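Local coordinates for NOL1/NOP2/sun family protein (Enterococcus faecium, PDB 3M4X) that probably methylates ribosomal RNA, joining an RsmF-type methyltransferase domain to a PUA-like RNA-binding domain, at residues I13-L18 against F237-N242; S25-A30 against R284-K289; L50-T55 against V429-P434; I398-I403 against W425-L430. One frame throughout, in Å; residues are numbered along the deposited sequence.

Interaction 1: I13-L18 against F237-N242; sequences IKKYRL and FAPEEN
K15 and Y16, consecutive on helix 10-20, meet 237-242 in two different ways. K15 and E240 reach for each other tip to tip. Their salt bridge, K15 NZ to E240 OE1 at 3.3 Å, is also a hydrogen bond and uses the syn lone pair of OE1. CG of K15 stands anti to the backbone N (chi1 -176°) and the chain runs extended as far as CE, where a bend turns NZ. E240 folds at chi2 (80°), which brings CD back toward the lysine. P239 CD lies 3.6 Å from K15 NZ, so a proline ring carbon also borders the ammonium group.

Y16 instead crosses F237 at about a right angle. Y16 OH comes within 3.2 Å of F237 CB, and Y16 CZ within 3.7 Å of that same atom. A238 N sits at the ring edge, 2.9 Å from Y16 OH, but the angle is too poor for a hydrogen bond. E188 OE1 accepts a hydrogen bond from F237 N and is joined weakly to Y16 OH.

The 237-242 loop links strand 228-234 to helix 243-252. Its E241 touches C185, in a Pro-Cys sequence as in RNA (cytosine-5) methyltransferases of this family. E240 and E241 rest on helix 205-222, while Y16 also packs against F28 of helix 24-33.

Interaction 2: S25-A30 against R284-K289; sequences SDFFSA and RIWPHK
An aromatic cluster of F27, W286 and H288 joins helix 24-33 of the RsmF N-terminal region to the chain that follows strand 283-285 of the methyltransferase sheet. Within it F27 and W286 form a T-shaped pair. The edge of the W286 six-membered ring points at the face of F27, with the planes at 90° and the ring centroids 5.4 Å apart, and W286 CE3 approaches F27 CE1 to 3.8 Å. P287 CD lies in the plane of the F27 ring, 4.0 Å from CE1.

With CG between the backbone N and the carbonyl carbon (chi1 64°), the H288 ring lies against the helix, its CG 3.7 Å from F27 CA. F27 CB makes a CH-pi contact over one face of the imidazole, 4.1 Å from its centroid and 23° off the normal, and K289 CB covers the opposite face. H288 NE2 is hydrogen-bonded to E23 OE2, a carboxylate that could favour the protonated imidazole. Beside the cluster, A30 CB packs against H288 CB at 3.6 Å.

Interaction 3: L50-T55 against V429-P434; sequences LDMVQT and VLDKIP
D51 O on helix 49-56 is gripped by one residue twice: T55 N donates at 3.0 Å, and T55 OG1 donates at 2.9 Å from the opposite face of the carbonyl plane. This helix turn faces a beta hairpin of the PUA-like domain, whose type II' turn runs from L430 to I433 and is closed by I433 N to L430 O at 2.7 Å. Residue 52, a selenomethionine, carries most of the contact. Its chain bends at chi2 (-61°), which places SE, and again at chi3 (93°), which places CE, so that it lies against the turn. M52 SE is 3.8 Å from K432 N, and M52 CE is 3.7 Å from D431 OD2. Nearer the helix, M52 CG meets I433 CG1 at 3.7 Å, the two side chains running antiparallel alongside each other. D431 OD2 is itself hydrogen-bonded to Y56 OH, just beyond the helix segment, which ties the turn to the helix end. M52 and I433 both also pack on Y86, in the N-terminal part. D51 OD2 and K432 NZ, oppositely charged, lie 4.2 Å apart, too far for a salt bridge.

Interaction 4: I398-I403 against W425-L430; sequences IPCLPI and WVLLVL
L401 and L428 run alongside each other with the same heading, L401 CG 4.0 Å from L428 CD2. On this face V426 CG2 meets L401 CB at 3.9 Å, I403 joins the row, and helix 405-413 lays W408 and Y411 over it. The other face carries C400, L427 and V429: C400 SG is 4.0 Å from V429 CG2, and just before the strand I398 CD1 presses tightly on L427 CD2, at 3.4 Å.

Between the faces runs a parallel strand pair in the PUA-like sheet. L427 N donates to P399 O at 3.1 Å, L401 N to L427 O at 2.9 Å, and I403 N to V429 O at 2.9 Å, with N-H...O angles of 160-171°. V429 N to L401 O is longer, 3.3 Å, with the donor 50° out of the carbonyl plane. A water donates to I403 O and, weakly, to V429 O. Backbone bonds thus fix the register of the outermost strand 400-403; the buried leucine face packs apolar carbons beside them, while water still reaches the I403 O end.

How the interactions relate
The four contacts form two groups well apart, with about 22 Å between the nearest atoms of interactions 2 and 3. Interactions 1 and 2, with centres 12 Å apart, fix successive helices of the N-terminal region to the methyltransferase domain. They touch through F237, whose ring meets W286 (F237 CD2 to W286 CZ3, 3.6 Å) and whose O probably accepts from R284 NH2 at 2.9 Å. Interactions 3 and 4, centres 14 Å apart, share V429 and L430 in strand 426-430, and P434 CB touches L427 CD2 at 3.8 Å. The centres of interactions 1 and 3 are 45 Å apart, yet both hold the N-terminal region, which therefore bridges the methyltransferase and PUA-like domains. Interaction 1 adjoins the probable catalytic region around C185.

Interaction 1: I13-L18 against F237-N242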
loop_
_atom_site.group_PDB
_atom_site.type_symbol
_atom_site.label_atom_id
_atom_site.label_comp_id
_atom_site.label_asym_id
_atom_site.label_seq_id
_atom_site.Cartn_x
_atom_site.Cartn_y
_atom_site.Cartn_z
ATOM N N ILE A 13 9.540 1.106 -31.214
ATOM C CA ILE A 13 10.003 -0.056 -31.966
ATOM C C ILE A 13 11.465 0.066 -32.416
ATOM O O ILE A 13 12.250 -0.871 -32.258
ATOM C CB ILE A 13 9.062 -0.325 -33.175
ATOM C CG1 ILE A 13 7.681 -0.739 -32.667
ATOM C CG2 ILE A 13 9.622 -1.396 -34.094
ATOM C CD1 ILE A 13 6.671 -1.010 -33.757
ATOM N N LYS A 14 11.838 1.219 -32.961
ATOM C CA LYS A 14 13.230 1.457 -33.348
ATOM C C LYS A 14 14.165 1.451 -32.131
ATOM O O LYS A 14 15.235 0.826 -32.142
ATOM C CB LYS A 14 13.377 2.790 -34.095
ATOM C CG LYS A 14 12.418 3.009 -35.265
ATOM C CD LYS A 14 12.839 4.232 -36.093
ATOM C CE LYS A 14 11.640 5.068 -36.565
ATOM N NZ LYS A 14 10.637 4.323 -37.397
ATOM N N LYS A 15 13.766 2.160 -31.078
ATOM C CA LYS A 15 14.609 2.272 -29.890
ATOM C C LYS A 15 14.971 0.879 -29.389
ATOM O O LYS A 15 16.143 0.564 -29.192
ATOM C CB LYS A 15 13.889 3.077 -28.799
ATOM C CG LYS A 15 14.708 3.357 -27.527
ATOM C CD LYS A 15 14.015 4.412 -26.675
ATOM C CE LYS A 15 14.863 4.842 -25.480
ATOM N NZ LYS A 15 15.027 3.741 -24.494
ATOM N N TYR A 16 13.954 0.041 -29.226
ATOM C CA TYR A 16 14.133 -1.280 -28.633
ATOM C C TYR A 16 14.634 -2.366 -29.585
ATOM O O TYR A 16 15.162 -3.378 -29.132
ATOM C CB TYR A 16 12.867 -1.702 -27.865
ATOM C CG TYR A 16 12.751 -0.962 -26.542
ATOM C CD1 TYR A 16 12.009 0.207 -26.441
ATOM C CD2 TYR A 16 13.429 -1.404 -25.411
ATOM C CE1 TYR A 16 11.917 0.904 -25.237
ATOM C CE2 TYR A 16 13.347 -0.704 -24.191
ATOM C CZ TYR A 16 12.586 0.446 -24.117
ATOM O OH TYR A 16 12.487 1.150 -22.936
ATOM N N ARG A 17 14.467 -2.158 -30.892
ATOM C CA ARG A 17 15.184 -2.957 -31.876
ATOM C C ARG A 17 16.687 -2.826 -31.646
ATOM O O ARG A 17 17.406 -3.820 -31.534
ATOM C CB ARG A 17 14.866 -2.491 -33.295
ATOM C CG ARG A 17 13.581 -3.020 -33.853
ATOM C CD ARG A 17 13.705 -3.268 -35.345
ATOM N NE ARG A 17 12.456 -3.762 -35.915
ATOM C CZ ARG A 17 11.590 -3.000 -36.573
ATOM N NH1 ARG A 17 11.842 -1.708 -36.752
ATOM N NH2 ARG A 17 10.474 -3.530 -37.060
ATOM N N LEU A 18 17.157 -1.589 -31.575
ATOM C CA LEU A 18 18.570 -1.330 -31.297
ATOM C C LEU A 18 19.044 -1.814 -29.920
ATOM O O LEU A 18 20.138 -2.377 -29.799
ATOM C CB LEU A 18 18.889 0.159 -31.457
ATOM C CG LEU A 18 18.884 0.715 -32.884
ATOM C CD1 LEU A 18 19.176 2.203 -32.860
ATOM C CD2 LEU A 18 19.895 -0.018 -33.763
ATOM N N PHE A 237 10.646 0.339 -19.310
ATOM C CA PHE A 237 11.823 -0.422 -19.721
ATOM C C PHE A 237 13.033 0.470 -19.989
ATOM O O PHE A 237 14.167 -0.013 -20.053
ATOM C CB PHE A 237 11.513 -1.252 -20.986
ATOM C CG PHE A 237 10.371 -2.213 -20.817
ATOM C CD1 PHE A 237 9.158 -1.995 -21.461
ATOM C CD2 PHE A 237 10.504 -3.331 -20.010
ATOM C CE1 PHE A 237 8.099 -2.880 -21.306
ATOM C CE2 PHE A 237 9.448 -4.217 -19.838
ATOM C CZ PHE A 237 8.242 -3.994 -20.493
ATOM N N ALA A 238 12.801 1.768 -20.151
ATOM C CA ALA A 238 13.870 2.668 -20.595
ATOM C C ALA A 238 15.084 2.680 -19.676
ATOM O O ALA A 238 14.949 2.839 -18.461
ATOM C CB ALA A 238 13.337 4.082 -20.799
ATOM N N PRO A 239 16.279 2.493 -20.261
ATOM C CA PRO A 239 17.530 2.690 -19.521
ATOM C C PRO A 239 17.546 4.061 -18.873
ATOM O O PRO A 239 18.007 4.183 -17.743
ATOM C CB PRO A 239 18.602 2.626 -20.618
ATOM C CG PRO A 239 17.980 1.698 -21.666
ATOM C CD PRO A 239 16.510 2.020 -21.643
ATOM N N GLU A 240 17.051 5.077 -19.577
ATOM C CA GLU A 240 17.124 6.446 -19.070
ATOM C C GLU A 240 16.472 6.579 -17.691
ATOM O O GLU A 240 16.879 7.409 -16.895
ATOM C CB GLU A 240 16.520 7.448 -20.060
ATOM C CG GLU A 240 17.290 7.582 -21.387
ATOM C CD GLU A 240 16.964 6.459 -22.374
ATOM O OE1 GLU A 240 16.133 5.583 -22.051
ATOM O OE2 GLU A 240 17.538 6.452 -23.479
ATOM N N GLU A 241 15.484 5.732 -17.409
ATOM C CA GLU A 241 14.746 5.793 -16.146
ATOM C C GLU A 241 15.132 4.718 -15.135
ATOM O O GLU A 241 14.696 4.753 -13.992
ATOM C CB GLU A 241 13.246 5.730 -16.410
ATOM C CG GLU A 241 12.759 6.881 -17.246
ATOM C CD GLU A 241 11.396 6.636 -17.802
ATOM O OE1 GLU A 241 11.300 6.246 -18.989
ATOM O OE2 GLU A 241 10.420 6.820 -17.046
ATOM N N ASN A 242 15.955 3.773 -15.568
ATOM C CA ASN A 242 16.342 2.648 -14.741
ATOM C C ASN A 242 17.839 2.653 -14.425
ATOM O O ASN A 242 18.266 3.264 -13.444
ATOM C CB ASN A 242 15.934 1.337 -15.419
ATOM C CG ASN A 242 14.424 1.244 -15.676
ATOM O OD1 ASN A 242 13.968 0.436 -16.490
ATOM N ND2 ASN A 242 13.650 2.073 -14.986
#

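Interaction 2: S25-A30 against R284-K289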
loop_
_atom_site.group_PDB
_atom_site.type_symbol
_atom_site.label_atom_id
_atom_site.label_comp_id
_atom_site.label_asym_id
_atom_site.label_seq_id
_atom_site.Cartn_x
_atom_site.Cartn_y
_atom_site.Cartn_z
ATOM N N SER A 25 12.224 -9.083 -31.120
ATOM C CA SER A 25 11.045 -9.745 -31.690
ATOM C C SER A 25 10.142 -10.407 -30.666
ATOM O O SER A 25 8.919 -10.239 -30.703
ATOM C CB SER A 25 11.454 -10.778 -32.746
ATOM O OG SER A 25 12.058 -10.138 -33.850
ATOM N N ASP A 26 10.731 -11.184 -29.769
ATOM C CA ASP A 26 9.955 -11.818 -28.703
ATOM C C ASP A 26 9.298 -10.751 -27.829
ATOM O O ASP A 26 8.167 -10.907 -27.389
ATOM C CB ASP A 26 10.849 -12.744 -27.878
ATOM C CG ASP A 26 11.680 -13.664 -28.753
ATOM O OD1 ASP A 26 11.258 -14.817 -28.983
ATOM O OD2 ASP A 26 12.748 -13.220 -29.240
ATOM N N PHE A 27 10.012 -9.650 -27.630
ATOM C CA PHE A 27 9.555 -8.548 -26.796
ATOM C C PHE A 27 8.310 -7.884 -27.362
ATOM O O PHE A 27 7.320 -7.703 -26.645
ATOM C CB PHE A 27 10.694 -7.532 -26.624
ATOM C CG PHE A 27 10.316 -6.297 -25.859
ATOM C CD1 PHE A 27 9.797 -6.386 -24.572
ATOM C CD2 PHE A 27 10.530 -5.036 -26.409
ATOM C CE1 PHE A 27 9.467 -5.245 -23.861
ATOM C CE2 PHE A 27 10.209 -3.882 -25.705
ATOM C CZ PHE A 27 9.671 -3.990 -24.427
ATOM N N PHE A 28 8.355 -7.525 -28.642
ATOM C CA PHE A 28 7.214 -6.892 -29.305
ATOM C C PHE A 28 6.069 -7.873 -29.397
ATOM O O PHE A 28 4.904 -7.498 -29.271
ATOM C CB PHE A 28 7.567 -6.437 -30.725
ATOM C CG PHE A 28 8.689 -5.436 -30.793
ATOM C CD1 PHE A 28 9.650 -5.522 -31.792
ATOM C CD2 PHE A 28 8.782 -4.407 -29.864
ATOM C CE1 PHE A 28 10.701 -4.592 -31.864
ATOM C CE2 PHE A 28 9.827 -3.473 -29.928
ATOM C CZ PHE A 28 10.790 -3.568 -30.932
ATOM N N SER A 29 6.416 -9.133 -29.636
ATOM C CA SER A 29 5.434 -10.205 -29.781
ATOM C C SER A 29 4.713 -10.437 -28.443
ATOM O O SER A 29 3.518 -10.751 -28.408
ATOM C CB SER A 29 6.137 -11.467 -30.291
ATOM O OG SER A 29 5.324 -12.612 -30.221
ATOM N N ALA A 30 5.433 -10.247 -27.336
ATOM C CA ALA A 30 4.813 -10.337 -26.025
ATOM C C ALA A 30 3.893 -9.149 -25.854
ATOM O O ALA A 30 2.778 -9.285 -25.376
ATOM C CB ALA A 30 5.859 -10.357 -24.930
ATOM N N ARG A 284 15.198 -6.720 -13.486
ATOM C CA ARG A 284 14.306 -6.404 -14.586
ATOM C C ARG A 284 13.272 -7.498 -14.766
ATOM O O ARG A 284 13.560 -8.681 -14.614
ATOM C CB ARG A 284 15.077 -6.178 -15.892
ATOM C CG ARG A 284 15.536 -4.735 -16.080
ATOM C CD ARG A 284 16.373 -4.579 -17.346
ATOM N NE ARG A 284 16.722 -3.188 -17.616
ATOM C CZ ARG A 284 15.951 -2.328 -18.284
ATOM N NH1 ARG A 284 14.770 -2.704 -18.767
ATOM N NH2 ARG A 284 16.366 -1.082 -18.468
ATOM N N ILE A 285 12.060 -7.087 -15.092
ATOM C CA ILE A 285 11.028 -8.037 -15.452
ATOM C C ILE A 285 10.593 -7.737 -16.883
ATOM O O ILE A 285 10.082 -6.654 -17.174
ATOM C CB ILE A 285 9.849 -7.988 -14.450
ATOM C CG1 ILE A 285 10.326 -8.470 -13.078
ATOM C CG2 ILE A 285 8.693 -8.857 -14.933
ATOM C CD1 ILE A 285 9.309 -8.352 -12.000
ATOM N N TRP A 286 10.851 -8.685 -17.777
ATOM C CA TRP A 286 10.510 -8.548 -19.190
ATOM C C TRP A 286 9.305 -9.441 -19.494
ATOM O O TRP A 286 9.275 -10.601 -19.081
ATOM C CB TRP A 286 11.680 -8.981 -20.074
ATOM C CG TRP A 286 12.945 -8.124 -20.032
ATOM C CD1 TRP A 286 14.112 -8.414 -19.376
ATOM C CD2 TRP A 286 13.177 -6.887 -20.729
ATOM N NE1 TRP A 286 15.042 -7.422 -19.599
ATOM C CE2 TRP A 286 14.496 -6.478 -20.430
ATOM C CE3 TRP A 286 12.399 -6.086 -21.571
ATOM C CZ2 TRP A 286 15.047 -5.298 -20.937
ATOM C CZ3 TRP A 286 12.947 -4.914 -22.072
ATOM C CH2 TRP A 286 14.261 -4.532 -21.756
ATOM N N PRO A 287 8.311 -8.907 -20.217
ATOM C CA PRO A 287 7.058 -9.634 -20.482
ATOM C C PRO A 287 7.269 -10.882 -21.350
ATOM O O PRO A 287 6.517 -11.845 -21.259
ATOM C CB PRO A 287 6.202 -8.612 -21.244
ATOM C CG PRO A 287 6.923 -7.296 -21.139
ATOM C CD PRO A 287 8.357 -7.597 -20.885
ATOM N N HIS A 288 8.284 -10.862 -22.200
ATOM C CA HIS A 288 8.530 -11.996 -23.075
ATOM C C HIS A 288 9.341 -13.096 -22.391
ATOM O O HIS A 288 9.521 -14.178 -22.946
ATOM C CB HIS A 288 9.231 -11.533 -24.353
ATOM C CG HIS A 288 10.593 -10.950 -24.124
ATOM N ND1 HIS A 288 10.787 -9.715 -23.537
ATOM C CD2 HIS A 288 11.824 -11.426 -24.417
ATOM C CE1 HIS A 288 12.082 -9.462 -23.476
ATOM N NE2 HIS A 288 12.733 -10.482 -24.003
ATOM N N LYS A 289 9.796 -12.816 -21.174
ATOM C CA LYS A 289 10.824 -13.613 -20.511
ATOM C C LYS A 289 10.350 -14.081 -19.145
ATOM O O LYS A 289 10.491 -15.250 -18.788
ATOM C CB LYS A 289 12.079 -12.755 -20.303
ATOM C CG LYS A 289 13.335 -13.251 -20.990
ATOM C CD LYS A 289 14.534 -12.484 -20.458
ATOM C CE LYS A 289 15.866 -12.983 -21.010
ATOM N NZ LYS A 289 17.007 -12.348 -20.279
#

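Interaction 3: L50-T55 against V429-P434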
loop_
_atom_site.group_PDB
_atom_site.type_symbol
_atom_site.label_atom_id
_atom_site.label_comp_id
_atom_site.label_asym_id
_atom_site.label_seq_id
_atom_site.Cartn_x
_atom_site.Cartn_y
_atom_site.Cartn_z
ATOM N N LEU A 50 -5.412 -16.068 5.372
ATOM C CA LEU A 50 -5.228 -17.036 4.301
ATOM C C LEU A 50 -6.342 -18.076 4.297
ATOM O O LEU A 50 -6.879 -18.410 3.242
ATOM C CB LEU A 50 -3.859 -17.715 4.412
ATOM C CG LEU A 50 -3.580 -18.912 3.499
ATOM C CD1 LEU A 50 -3.531 -18.551 1.979
ATOM C CD2 LEU A 50 -2.270 -19.558 3.942
ATOM N N ASP A 51 -6.683 -18.595 5.472
ATOM C CA ASP A 51 -7.733 -19.607 5.559
ATOM C C ASP A 51 -9.021 -19.079 4.938
ATOM O O ASP A 51 -9.705 -19.785 4.197
ATOM C CB ASP A 51 -7.986 -20.033 7.010
ATOM C CG ASP A 51 -9.106 -21.070 7.129
ATOM O OD1 ASP A 51 -9.509 -21.640 6.098
ATOM O OD2 ASP A 51 -9.588 -21.321 8.251
HETATM N N MSE A 52 -9.354 -17.832 5.242
HETATM C CA MSE A 52 -10.580 -17.248 4.718
HETATM C C MSE A 52 -10.562 -17.131 3.194
HETATM O O MSE A 52 -11.584 -17.294 2.539
HETATM C CB MSE A 52 -10.846 -15.893 5.374
HETATM C CG MSE A 52 -11.276 -16.002 6.847
HETATM SE SE MSE A 52 -12.972 -17.010 7.136
HETATM C CE MSE A 52 -12.243 -18.792 7.439
ATOM N N VAL A 53 -9.394 -16.836 2.628
ATOM C CA VAL A 53 -9.264 -16.765 1.181
ATOM C C VAL A 53 -9.345 -18.153 0.530
ATOM O O VAL A 53 -9.942 -18.318 -0.537
ATOM C CB VAL A 53 -7.961 -16.056 0.765
ATOM C CG1 VAL A 53 -7.683 -16.271 -0.734
ATOM C CG2 VAL A 53 -8.042 -14.567 1.105
ATOM N N GLN A 54 -8.762 -19.151 1.185
ATOM C CA GLN A 54 -8.758 -20.504 0.647
ATOM C C GLN A 54 -10.175 -21.055 0.609
ATOM O O GLN A 54 -10.560 -21.779 -0.315
ATOM C CB GLN A 54 -7.843 -21.404 1.482
ATOM C CG GLN A 54 -6.339 -21.224 1.146
ATOM C CD GLN A 54 -5.426 -21.912 2.147
ATOM O OE1 GLN A 54 -5.833 -22.234 3.268
ATOM N NE2 GLN A 54 -4.191 -22.146 1.747
ATOM N N THR A 55 -10.953 -20.675 1.612
ATOM C CA THR A 55 -12.312 -21.159 1.775
ATOM C C THR A 55 -13.310 -20.477 0.842
ATOM O O THR A 55 -14.026 -21.155 0.113
ATOM C CB THR A 55 -12.750 -20.989 3.216
ATOM O OG1 THR A 55 -11.849 -21.720 4.053
ATOM C CG2 THR A 55 -14.164 -21.518 3.411
ATOM N N VAL A 429 -19.279 -10.429 12.490
ATOM C CA VAL A 429 -18.257 -11.360 12.020
ATOM C C VAL A 429 -18.864 -12.422 11.104
ATOM O O VAL A 429 -19.791 -13.133 11.496
ATOM C CB VAL A 429 -17.512 -12.045 13.194
ATOM C CG1 VAL A 429 -16.523 -13.075 12.679
ATOM C CG2 VAL A 429 -16.793 -11.014 14.058
ATOM N N LEU A 430 -18.338 -12.515 9.884
ATOM C CA LEU A 430 -18.757 -13.528 8.916
ATOM C C LEU A 430 -17.750 -14.668 8.941
ATOM O O LEU A 430 -16.620 -14.529 8.467
ATOM C CB LEU A 430 -18.840 -12.920 7.510
ATOM C CG LEU A 430 -19.323 -13.736 6.310
ATOM C CD1 LEU A 430 -20.704 -14.340 6.541
ATOM C CD2 LEU A 430 -19.341 -12.834 5.084
ATOM N N ASP A 431 -18.166 -15.797 9.496
ATOM C CA ASP A 431 -17.276 -16.930 9.731
ATOM C C ASP A 431 -16.182 -16.472 10.681
ATOM O O ASP A 431 -16.364 -16.515 11.904
ATOM C CB ASP A 431 -16.702 -17.484 8.420
ATOM C CG ASP A 431 -15.965 -18.811 8.611
ATOM O OD1 ASP A 431 -15.514 -19.117 9.739
ATOM O OD2 ASP A 431 -15.839 -19.564 7.625
ATOM N N LYS A 432 -15.062 -16.001 10.129
ATOM C CA LYS A 432 -13.991 -15.446 10.956
ATOM C C LYS A 432 -13.612 -14.026 10.536
ATOM O O LYS A 432 -12.654 -13.440 11.052
ATOM C CB LYS A 432 -12.766 -16.362 10.924
ATOM C CG LYS A 432 -12.909 -17.635 11.751
ATOM C CD LYS A 432 -11.603 -18.414 11.751
ATOM C CE LYS A 432 -11.798 -19.792 12.363
ATOM N NZ LYS A 432 -10.551 -20.606 12.323
ATOM N N ILE A 433 -14.381 -13.472 9.607
ATOM C CA ILE A 433 -14.072 -12.171 9.031
ATOM C C ILE A 433 -14.855 -11.056 9.707
ATOM O O ILE A 433 -16.088 -11.028 9.627
ATOM C CB ILE A 433 -14.447 -12.118 7.555
ATOM C CG1 ILE A 433 -13.828 -13.281 6.790
ATOM C CG2 ILE A 433 -14.034 -10.782 6.952
ATOM C CD1 ILE A 433 -14.411 -13.437 5.394
ATOM N N PRO A 434 -14.138 -10.116 10.354
ATOM C CA PRO A 434 -14.782 -8.920 10.910
ATOM C C PRO A 434 -15.179 -7.998 9.769
ATOM O O PRO A 434 -14.312 -7.547 9.006
ATOM C CB PRO A 434 -13.665 -8.271 11.762
ATOM C CG PRO A 434 -12.689 -9.381 12.031
ATOM C CD PRO A 434 -12.721 -10.206 10.745
#

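Interaction 4: I398-I403 against W425-L430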
loop_
_atom_site.group_PDB
_atom_site.type_symbol
_atom_site.label_atom_id
_atom_site.label_comp_id
_atom_site.label_asym_id
_atom_site.label_seq_id
_atom_site.Cartn_x
_atom_site.Cartn_y
_atom_site.Cartn_z
ATOM N N ILE A 398 -13.519 -9.621 22.200
ATOM C CA ILE A 398 -14.503 -8.546 22.092
ATOM C C ILE A 398 -15.900 -9.087 21.813
ATOM O O ILE A 398 -16.039 -10.211 21.343
ATOM C CB ILE A 398 -14.147 -7.586 20.951
ATOM C CG1 ILE A 398 -14.212 -8.337 19.624
ATOM C CG2 ILE A 398 -12.757 -6.968 21.164
ATOM C CD1 ILE A 398 -13.693 -7.542 18.500
ATOM N N PRO A 399 -16.939 -8.279 22.103
ATOM C CA PRO A 399 -18.331 -8.653 21.818
ATOM C C PRO A 399 -18.565 -8.789 20.314
ATOM O O PRO A 399 -18.384 -7.834 19.545
ATOM C CB PRO A 399 -19.146 -7.480 22.390
ATOM C CG PRO A 399 -18.255 -6.858 23.400
ATOM C CD PRO A 399 -16.859 -6.989 22.806
ATOM N N CYS A 400 -18.947 -9.991 19.910
ATOM C CA CYS A 400 -19.129 -10.320 18.510
ATOM C C CYS A 400 -20.543 -10.781 18.237
ATOM O O CYS A 400 -21.168 -11.431 19.069
ATOM C CB CYS A 400 -18.175 -11.449 18.121
ATOM S SG CYS A 400 -16.472 -10.955 18.047
ATOM N N LEU A 401 -21.031 -10.476 17.047
ATOM C CA LEU A 401 -22.322 -10.981 16.609
ATOM C C LEU A 401 -22.093 -11.649 15.251
ATOM O O LEU A 401 -21.999 -10.983 14.224
ATOM C CB LEU A 401 -23.323 -9.818 16.551
ATOM C CG LEU A 401 -24.702 -9.793 15.876
ATOM C CD1 LEU A 401 -25.040 -11.031 15.053
ATOM C CD2 LEU A 401 -25.765 -9.500 16.902
ATOM N N PRO A 402 -21.951 -12.975 15.257
ATOM C CA PRO A 402 -21.794 -13.738 14.019
ATOM C C PRO A 402 -22.985 -13.526 13.079
ATOM O O PRO A 402 -24.127 -13.515 13.539
ATOM C CB PRO A 402 -21.780 -15.193 14.508
ATOM C CG PRO A 402 -21.366 -15.119 15.952
ATOM C CD PRO A 402 -21.981 -13.844 16.449
ATOM N N ILE A 403 -22.718 -13.353 11.790
ATOM C CA ILE A 403 -23.769 -13.141 10.803
ATOM C C ILE A 403 -23.615 -14.129 9.652
ATOM O O ILE A 403 -22.582 -14.803 9.541
ATOM C CB ILE A 403 -23.728 -11.724 10.240
ATOM C CG1 ILE A 403 -22.441 -11.518 9.450
ATOM C CG2 ILE A 403 -23.834 -10.706 11.378
ATOM C CD1 ILE A 403 -22.382 -10.217 8.693
ATOM N N TRP A 425 -23.015 -2.050 21.020
ATOM C CA TRP A 425 -21.977 -2.108 19.985
ATOM C C TRP A 425 -21.417 -3.502 19.818
ATOM O O TRP A 425 -20.915 -4.091 20.766
ATOM C CB TRP A 425 -20.839 -1.134 20.295
ATOM C CG TRP A 425 -21.302 0.258 20.243
ATOM C CD1 TRP A 425 -21.486 1.112 21.299
ATOM C CD2 TRP A 425 -21.696 0.973 19.071
ATOM N NE1 TRP A 425 -21.958 2.320 20.846
ATOM C CE2 TRP A 425 -22.094 2.259 19.481
ATOM C CE3 TRP A 425 -21.742 0.650 17.709
ATOM C CZ2 TRP A 425 -22.531 3.225 18.578
ATOM C CZ3 TRP A 425 -22.172 1.611 16.814
ATOM C CH2 TRP A 425 -22.565 2.879 17.253
ATOM N N VAL A 426 -21.513 -4.039 18.608
ATOM C CA VAL A 426 -21.040 -5.392 18.361
ATOM C C VAL A 426 -20.261 -5.439 17.068
ATOM O O VAL A 426 -20.607 -4.750 16.104
ATOM C CB VAL A 426 -22.205 -6.413 18.307
ATOM C CG1 VAL A 426 -22.871 -6.534 19.674
ATOM C CG2 VAL A 426 -23.228 -6.027 17.234
ATOM N N LEU A 427 -19.195 -6.234 17.064
ATOM C CA LEU A 427 -18.434 -6.492 15.849
ATOM C C LEU A 427 -19.160 -7.572 15.060
ATOM O O LEU A 427 -19.298 -8.695 15.530
ATOM C CB LEU A 427 -17.019 -6.983 16.192
ATOM C CG LEU A 427 -16.095 -7.237 14.992
ATOM C CD1 LEU A 427 -15.736 -5.921 14.295
ATOM C CD2 LEU A 427 -14.836 -8.019 15.377
ATOM N N LEU A 428 -19.629 -7.235 13.867
ATOM C CA LEU A 428 -20.221 -8.240 12.982
ATOM C C LEU A 428 -19.124 -9.113 12.382
ATOM O O LEU A 428 -18.141 -8.604 11.855
ATOM C CB LEU A 428 -21.050 -7.570 11.882
ATOM C CG LEU A 428 -22.045 -6.550 12.442
ATOM C CD1 LEU A 428 -23.035 -6.092 11.386
ATOM C CD2 LEU A 428 -22.789 -7.109 13.636
ATOM N N VAL A 429 -19.279 -10.429 12.490
ATOM C CA VAL A 429 -18.257 -11.360 12.020
ATOM C C VAL A 429 -18.864 -12.422 11.104
ATOM O O VAL A 429 -19.791 -13.133 11.496
ATOM C CB VAL A 429 -17.512 -12.045 13.194
ATOM C CG1 VAL A 429 -16.523 -13.075 12.679
ATOM C CG2 VAL A 429 -16.793 -11.014 14.058
ATOM N N LEU A 430 -18.338 -12.515 9.884
ATOM C CA LEU A 430 -18.757 -13.528 8.916
ATOM C C LEU A 430 -17.750 -14.668 8.941
ATOM O O LEU A 430 -16.620 -14.529 8.467
ATOM C CB LEU A 430 -18.840 -12.920 7.510
ATOM C CG LEU A 430 -19.323 -13.736 6.310
ATOM C CD1 LEU A 430 -20.704 -14.340 6.541
ATOM C CD2 LEU A 430 -19.341 -12.834 5.084
HETATM O O HOH W 1 -20.812 -16.290 10.854
#